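Local atomic coordinates of transcriptional repressor pagR (Bacillus anthracis, PDB entry 2ZKZ), a protein that represses the expression of the pagA and atxA genes as a dimeric, DNA-binding transcription factor of the ArsR type. Residues A[30-35]-A[49-54]; A[39-44]-A[78-83]. All coordinates share one frame; numbering follows the deposited sequence.

Interaction 1 of 2, residues A[30-35]-A[49-54]; sequences LKIVNE and QILKLP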
loop_
_atom_site.group_PDB
_atom_site.type_symbol
_atom_site.label_atom_id
_atom_site.label_comp_id
_atom_site.label_asym_id
_atom_site.label_seq_id
_atom_site.Cartn_x
_atom_site.Cartn_y
_atom_site.Cartn_z
ATOM N N LEU A 30 0.488 7.645 -6.602
ATOM C CA LEU A 30 -0.295 6.586 -7.227
ATOM C C LEU A 30 -0.567 6.983 -8.683
ATOM O O LEU A 30 -0.592 6.131 -9.565
ATOM C CB LEU A 30 -1.605 6.351 -6.464
ATOM C CG LEU A 30 -1.424 5.681 -5.092
ATOM C CD1 LEU A 30 -2.768 5.593 -4.358
ATOM C CD2 LEU A 30 -0.829 4.287 -5.285
ATOM N N LYS A 31 -0.762 8.276 -8.927
ATOM C CA LYS A 31 -0.994 8.762 -10.285
ATOM C C LYS A 31 0.226 8.469 -11.146
ATOM O O LYS A 31 0.100 8.010 -12.276
ATOM C CB LYS A 31 -1.224 10.272 -10.303
ATOM C CG LYS A 31 -2.630 10.713 -9.984
ATOM C CD LYS A 31 -2.966 11.994 -10.753
ATOM C CE LYS A 31 -2.883 11.749 -12.259
ATOM N NZ LYS A 31 -3.322 12.917 -13.074
ATOM N N ILE A 32 1.404 8.763 -10.611
ATOM C CA ILE A 32 2.646 8.525 -11.337
ATOM C C ILE A 32 2.771 7.046 -11.694
ATOM O O ILE A 32 3.056 6.699 -12.839
ATOM C CB ILE A 32 3.867 8.976 -10.500
ATOM C CG1 ILE A 32 3.849 10.498 -10.354
ATOM C CG2 ILE A 32 5.164 8.492 -11.143
ATOM C CD1 ILE A 32 4.957 11.066 -9.454
ATOM N N VAL A 33 2.548 6.170 -10.721
ATOM C CA VAL A 33 2.645 4.738 -10.990
ATOM C C VAL A 33 1.635 4.302 -12.048
ATOM O O VAL A 33 1.962 3.517 -12.946
ATOM C CB VAL A 33 2.428 3.905 -9.705
ATOM C CG1 VAL A 33 2.444 2.418 -10.041
ATOM C CG2 VAL A 33 3.511 4.232 -8.694
ATOM N N ASN A 34 0.405 4.795 -11.943
ATOM C CA ASN A 34 -0.626 4.444 -12.919
ATOM C C ASN A 34 -0.180 4.865 -14.330
ATOM O O ASN A 34 -0.323 4.114 -15.293
ATOM C CB ASN A 34 -1.944 5.146 -12.579
ATOM C CG ASN A 34 -3.103 4.631 -13.412
ATOM O OD1 ASN A 34 -3.823 5.403 -14.048
ATOM N ND2 ASN A 34 -3.288 3.318 -13.412
ATOM N N GLU A 35 0.363 6.073 -14.442
ATOM C CA GLU A 35 0.825 6.578 -15.734
ATOM C C GLU A 35 1.949 5.723 -16.320
ATOM O O GLU A 35 1.974 5.460 -17.525
ATOM C CB GLU A 35 1.299 8.025 -15.602
ATOM C CG GLU A 35 0.196 9.037 -15.356
ATOM C CD GLU A 35 -0.862 9.044 -16.446
ATOM O OE1 GLU A 35 -0.511 8.883 -17.634
ATOM O OE2 GLU A 35 -2.049 9.231 -16.116
ATOM N N GLN A 49 4.153 17.222 -17.262
ATOM C CA GLN A 49 3.078 17.645 -18.154
ATOM C C GLN A 49 1.804 16.817 -17.993
ATOM O O GLN A 49 0.703 17.319 -18.234
ATOM C CB GLN A 49 3.554 17.613 -19.614
ATOM C CG GLN A 49 4.822 18.440 -19.855
ATOM C CD GLN A 49 5.107 18.696 -21.325
ATOM O OE1 GLN A 49 5.091 17.780 -22.145
ATOM N NE2 GLN A 49 5.383 19.950 -21.661
ATOM N N ILE A 50 1.941 15.554 -17.592
ATOM C CA ILE A 50 0.773 14.699 -17.394
ATOM C C ILE A 50 0.068 15.041 -16.083
ATOM O O ILE A 50 -1.160 15.133 -16.032
ATOM C CB ILE A 50 1.154 13.204 -17.361
ATOM C CG1 ILE A 50 1.529 12.730 -18.765
ATOM C CG2 ILE A 50 -0.006 12.379 -16.817
ATOM C CD1 ILE A 50 1.907 11.263 -18.829
ATOM N N LEU A 51 0.854 15.231 -15.029
ATOM C CA LEU A 51 0.315 15.552 -13.711
ATOM C C LEU A 51 -0.032 17.025 -13.501
ATOM O O LEU A 51 -0.821 17.356 -12.615
ATOM C CB LEU A 51 1.294 15.096 -12.627
ATOM C CG LEU A 51 1.224 13.623 -12.210
ATOM C CD1 LEU A 51 1.195 12.714 -13.427
ATOM C CD2 LEU A 51 2.413 13.308 -11.327
ATOM N N LYS A 52 0.553 17.905 -14.307
ATOM C CA LYS A 52 0.287 19.336 -14.188
ATOM C C LYS A 52 0.717 19.833 -12.810
ATOM O O LYS A 52 0.004 20.600 -12.164
ATOM C CB LYS A 52 -1.207 19.623 -14.388
ATOM C CG LYS A 52 -1.800 19.104 -15.698
ATOM C CD LYS A 52 -1.095 19.699 -16.905
ATOM C CE LYS A 52 -1.834 19.374 -18.201
ATOM N NZ LYS A 52 -2.004 17.909 -18.412
ATOM N N LEU A 53 1.884 19.391 -12.364
ATOM C CA LEU A 53 2.401 19.794 -11.064
ATOM C C LEU A 53 3.779 20.426 -11.211
ATOM O O LEU A 53 4.466 20.208 -12.206
ATOM C CB LEU A 53 2.496 18.578 -10.139
ATOM C CG LEU A 53 1.182 17.930 -9.698
ATOM C CD1 LEU A 53 1.477 16.581 -9.065
ATOM C CD2 LEU A 53 0.455 18.845 -8.721
ATOM N N PRO A 54 4.196 21.225 -10.221
ATOM C CA PRO A 54 5.512 21.873 -10.273
ATOM C C PRO A 54 6.609 20.821 -10.443
ATOM O O PRO A 54 6.456 19.685 -9.984
ATOM C CB PRO A 54 5.598 22.576 -8.920
ATOM C CG PRO A 54 4.166 22.913 -8.625
ATOM C CD PRO A 54 3.448 21.645 -9.022
#

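Interaction 2 of 2, residues A[39-44]-A[78-83]; sequences HKALNV and EIYYSI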
loop_
_atom_site.group_PDB
_atom_site.type_symbol
_atom_site.label_atom_id
_atom_site.label_comp_id
_atom_site.label_asym_id
_atom_site.label_seq_id
_atom_site.Cartn_x
_atom_site.Cartn_y
_atom_site.Cartn_z
ATOM N N HIS A 39 1.926 3.974 -19.831
ATOM C CA HIS A 39 2.894 4.393 -20.842
ATOM C C HIS A 39 4.236 3.661 -20.830
ATOM O O HIS A 39 5.075 3.877 -21.716
ATOM C CB HIS A 39 3.122 5.899 -20.725
ATOM C CG HIS A 39 1.873 6.703 -20.885
ATOM N ND1 HIS A 39 1.309 7.422 -19.852
ATOM C CD2 HIS A 39 1.068 6.892 -21.958
ATOM C CE1 HIS A 39 0.213 8.020 -20.283
ATOM N NE2 HIS A 39 0.043 7.714 -21.557
ATOM N N LYS A 40 4.438 2.814 -19.822
ATOM C CA LYS A 40 5.655 2.012 -19.674
ATOM C C LYS A 40 6.956 2.763 -19.400
ATOM O O LYS A 40 7.774 2.319 -18.595
ATOM C CB LYS A 40 5.847 1.117 -20.905
ATOM C CG LYS A 40 4.651 0.217 -21.202
ATOM C CD LYS A 40 4.242 -0.579 -19.970
ATOM C CE LYS A 40 2.925 -1.311 -20.183
ATOM N NZ LYS A 40 2.392 -1.887 -18.907
ATOM N N ALA A 41 7.163 3.886 -20.075
ATOM C CA ALA A 41 8.388 4.657 -19.880
ATOM C C ALA A 41 8.091 6.137 -20.003
ATOM O O ALA A 41 7.485 6.566 -20.982
ATOM C CB ALA A 41 9.436 4.245 -20.915
ATOM N N LEU A 42 8.526 6.917 -19.015
ATOM C CA LEU A 42 8.286 8.359 -19.020
ATOM C C LEU A 42 9.420 9.137 -18.359
ATOM O O LEU A 42 9.926 8.734 -17.306
ATOM C CB LEU A 42 6.988 8.684 -18.274
ATOM C CG LEU A 42 5.656 8.185 -18.840
ATOM C CD1 LEU A 42 4.552 8.397 -17.794
ATOM C CD2 LEU A 42 5.327 8.928 -20.135
ATOM N N ASN A 43 9.824 10.243 -18.977
ATOM C CA ASN A 43 10.864 11.064 -18.377
ATOM C C ASN A 43 10.160 12.096 -17.502
ATOM O O ASN A 43 8.927 12.186 -17.508
ATOM C CB ASN A 43 11.766 11.723 -19.447
ATOM C CG ASN A 43 11.001 12.577 -20.449
ATOM O OD1 ASN A 43 11.348 12.611 -21.640
ATOM N ND2 ASN A 43 9.988 13.284 -19.984
ATOM N N VAL A 44 10.936 12.853 -16.736
ATOM C CA VAL A 44 10.382 13.853 -15.835
ATOM C C VAL A 44 9.459 14.861 -16.516
ATOM O O VAL A 44 8.376 15.172 -16.002
ATOM C CB VAL A 44 11.519 14.612 -15.104
ATOM C CG1 VAL A 44 10.936 15.630 -14.133
ATOM C CG2 VAL A 44 12.398 13.616 -14.353
ATOM N N GLU A 78 18.770 10.858 -22.169
ATOM C CA GLU A 78 17.507 10.716 -21.464
ATOM C C GLU A 78 17.493 9.833 -20.227
ATOM O O GLU A 78 18.077 8.750 -20.197
ATOM C CB GLU A 78 16.408 10.223 -22.418
ATOM C CG GLU A 78 15.009 10.291 -21.789
ATOM C CD GLU A 78 13.904 9.689 -22.645
ATOM O OE1 GLU A 78 12.721 9.884 -22.295
ATOM O OE2 GLU A 78 14.201 9.014 -23.651
ATOM N N ILE A 79 16.809 10.328 -19.202
ATOM C CA ILE A 79 16.613 9.596 -17.958
ATOM C C ILE A 79 15.104 9.375 -17.930
ATOM O O ILE A 79 14.341 10.342 -17.986
ATOM C CB ILE A 79 16.989 10.427 -16.712
ATOM C CG1 ILE A 79 18.508 10.603 -16.619
ATOM C CG2 ILE A 79 16.439 9.739 -15.459
ATOM C CD1 ILE A 79 19.262 9.309 -16.365
ATOM N N TYR A 80 14.667 8.121 -17.882
ATOM C CA TYR A 80 13.237 7.845 -17.832
ATOM C C TYR A 80 12.931 6.809 -16.757
ATOM O O TYR A 80 13.790 6.020 -16.369
ATOM C CB TYR A 80 12.704 7.350 -19.187
ATOM C CG TYR A 80 13.269 6.028 -19.654
ATOM C CD1 TYR A 80 14.471 5.972 -20.360
ATOM C CD2 TYR A 80 12.602 4.829 -19.388
ATOM C CE1 TYR A 80 14.996 4.757 -20.789
ATOM C CE2 TYR A 80 13.122 3.609 -19.811
ATOM C CZ TYR A 80 14.316 3.583 -20.511
ATOM O OH TYR A 80 14.833 2.386 -20.931
ATOM N N TYR A 81 11.691 6.817 -16.294
ATOM C CA TYR A 81 11.266 5.902 -15.254
ATOM C C TYR A 81 10.384 4.784 -15.762
ATOM O O TYR A 81 9.707 4.913 -16.778
ATOM C CB TYR A 81 10.547 6.686 -14.155
ATOM C CG TYR A 81 11.489 7.590 -13.404
ATOM C CD1 TYR A 81 12.186 7.121 -12.290
ATOM C CD2 TYR A 81 11.743 8.890 -13.847
ATOM C CE1 TYR A 81 13.117 7.917 -11.637
ATOM C CE2 TYR A 81 12.674 9.700 -13.198
ATOM C CZ TYR A 81 13.359 9.200 -12.093
ATOM O OH TYR A 81 14.298 9.968 -11.456
ATOM N N SER A 82 10.409 3.674 -15.037
ATOM C CA SER A 82 9.615 2.516 -15.387
ATOM C C SER A 82 9.293 1.723 -14.128
ATOM O O SER A 82 9.820 2.005 -13.051
ATOM C CB SER A 82 10.390 1.628 -16.362
ATOM O OG SER A 82 11.573 1.137 -15.757
ATOM N N ILE A 83 8.410 0.743 -14.267
ATOM C CA ILE A 83 8.053 -0.116 -13.144
ATOM C C ILE A 83 8.685 -1.474 -13.434
ATOM O O ILE A 83 8.402 -2.079 -14.469
ATOM C CB ILE A 83 6.529 -0.324 -13.026
ATOM C CG1 ILE A 83 5.813 1.013 -12.836
ATOM C CG2 ILE A 83 6.227 -1.249 -11.851
ATOM C CD1 ILE A 83 4.286 0.893 -12.980
HETATM O O HOH W 1 7.140 0.330 -16.883
HETATM O O HOH W 2 13.883 12.710 -17.057
#

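Interaction 1 of 2, residues A[30-35]-A[49-54]
With CG1 of Ile32 set beside its own backbone N and anti to the carbonyl carbon (chi1 -67°), the longer branch of this side chain meets the CD2 methyl of Leu51, the two side chains crossing at about a right angle. CG1 of Ile32 and CD2 of Leu51 are 3.3 Å apart, tighter than usual for two carbons, while Ile32 CD1 lies 3.9 Å from the same methyl. His61 and Met65 of helix 55-65 also pack on Ile32, which joins three helices here. One turn along, Glu35 bends at chi2 (-58°), and its side chain crosses that of Ile50 obliquely, laying the carboxylate against the Ile50 methyls. The CG2 methyl of Ile50 lies 3.5 Å from Glu35 CD, and Ile50 CD1 lies 3.6 Å from Glu35 OE1. The contact with Ile50 is thus purely van der Waals; the charge of Glu35 is answered within its own helix, where OE2 forms a salt bridge with Lys38. At the other end, the aliphatic chain of Lys31 skirts Leu51, CE to CD1 4.4 Å. The helix ends at Leu51; Lys52 follows with positive phi, which turns the chain. Through Ile32, Glu35 and Lys31, helix 27-39 packs against the C-terminal end of helix 44-51, the first helix of the predicted helix-turn-helix, in the winged-helix fold of ArsR-type repressors.

Interaction 2 of 2, residues A[39-44]-A[78-83]
Tyr81 N donates to Leu42 O in the shortest direct hydrogen bond between the segments, 2.8 Å and almost straight at 176°. The return bond, Leu42 N to Tyr81 O, is longer at 3.2 Å. Together they make Leu42 and Tyr81 an antiparallel hydrogen-bonded pair, and Tyr81 O also receives a CA-H...O contact from Ala41. Beyond the pair, two waters carry on the link between the backbones: one donates to Lys40 O and accepts from Ile83 N, the other donates to Ile79 O at 2.6 Å and accepts from Val44 N. The short, weakly bonded strand 42-43 is an outer strand of the chain's three-stranded sheet, whose other strands, 71-75 and 78-82, form the beta-hairpin wing of the winged helix-turn-helix fold. Strand 78-82 lies in the middle, bonded on its other side through Tyr80 to Asn73 and Ser82 to Lys71. Leu42 and Tyr81 project from the same face of the sheet, where both meet Leu36 of helix 27-39. The Tyr81 ring, its CG beside the backbone N (chi1 -68°), runs side by side with Val44; the CG2 methyl of Val44 touches the ring edge at CE2, 4.1 Å away, and Leu62 of helix 55-65 packs on both. CB of Ala41 approaches the Tyr80 ring obliquely, 3.6 Å from CD2. Where the strand gives way to helix 44-51, Asn43 takes the N-cap position; its CB lies 3.3 Å from Ile79 O, and its side chain crosses that of Glu78 at about a right angle.

Interaction 1 is a buried contact between two helices, whereas interaction 2 lies at the surface and joins strand 42-43 to the wing. They alternate along the chain: helix 27-39 leads into strand 42-43, which leads into helix 44-51, so interaction 2 pairs the connection between those two helices with strand 78-82. Their chemistry follows their place: the helices meet mainly through side chains, without a hydrogen bond between the two segments, while the strands are held chiefly by backbone bonds and bridging water. The two contacts touch at Ile50, whose CD1 lies 4.0 Å from Leu42 CD1, and where Ile83 packs on Val33. The second subunit packs on Leu30 and Lys31 through its Leu14, but touches neither segment of interaction 2.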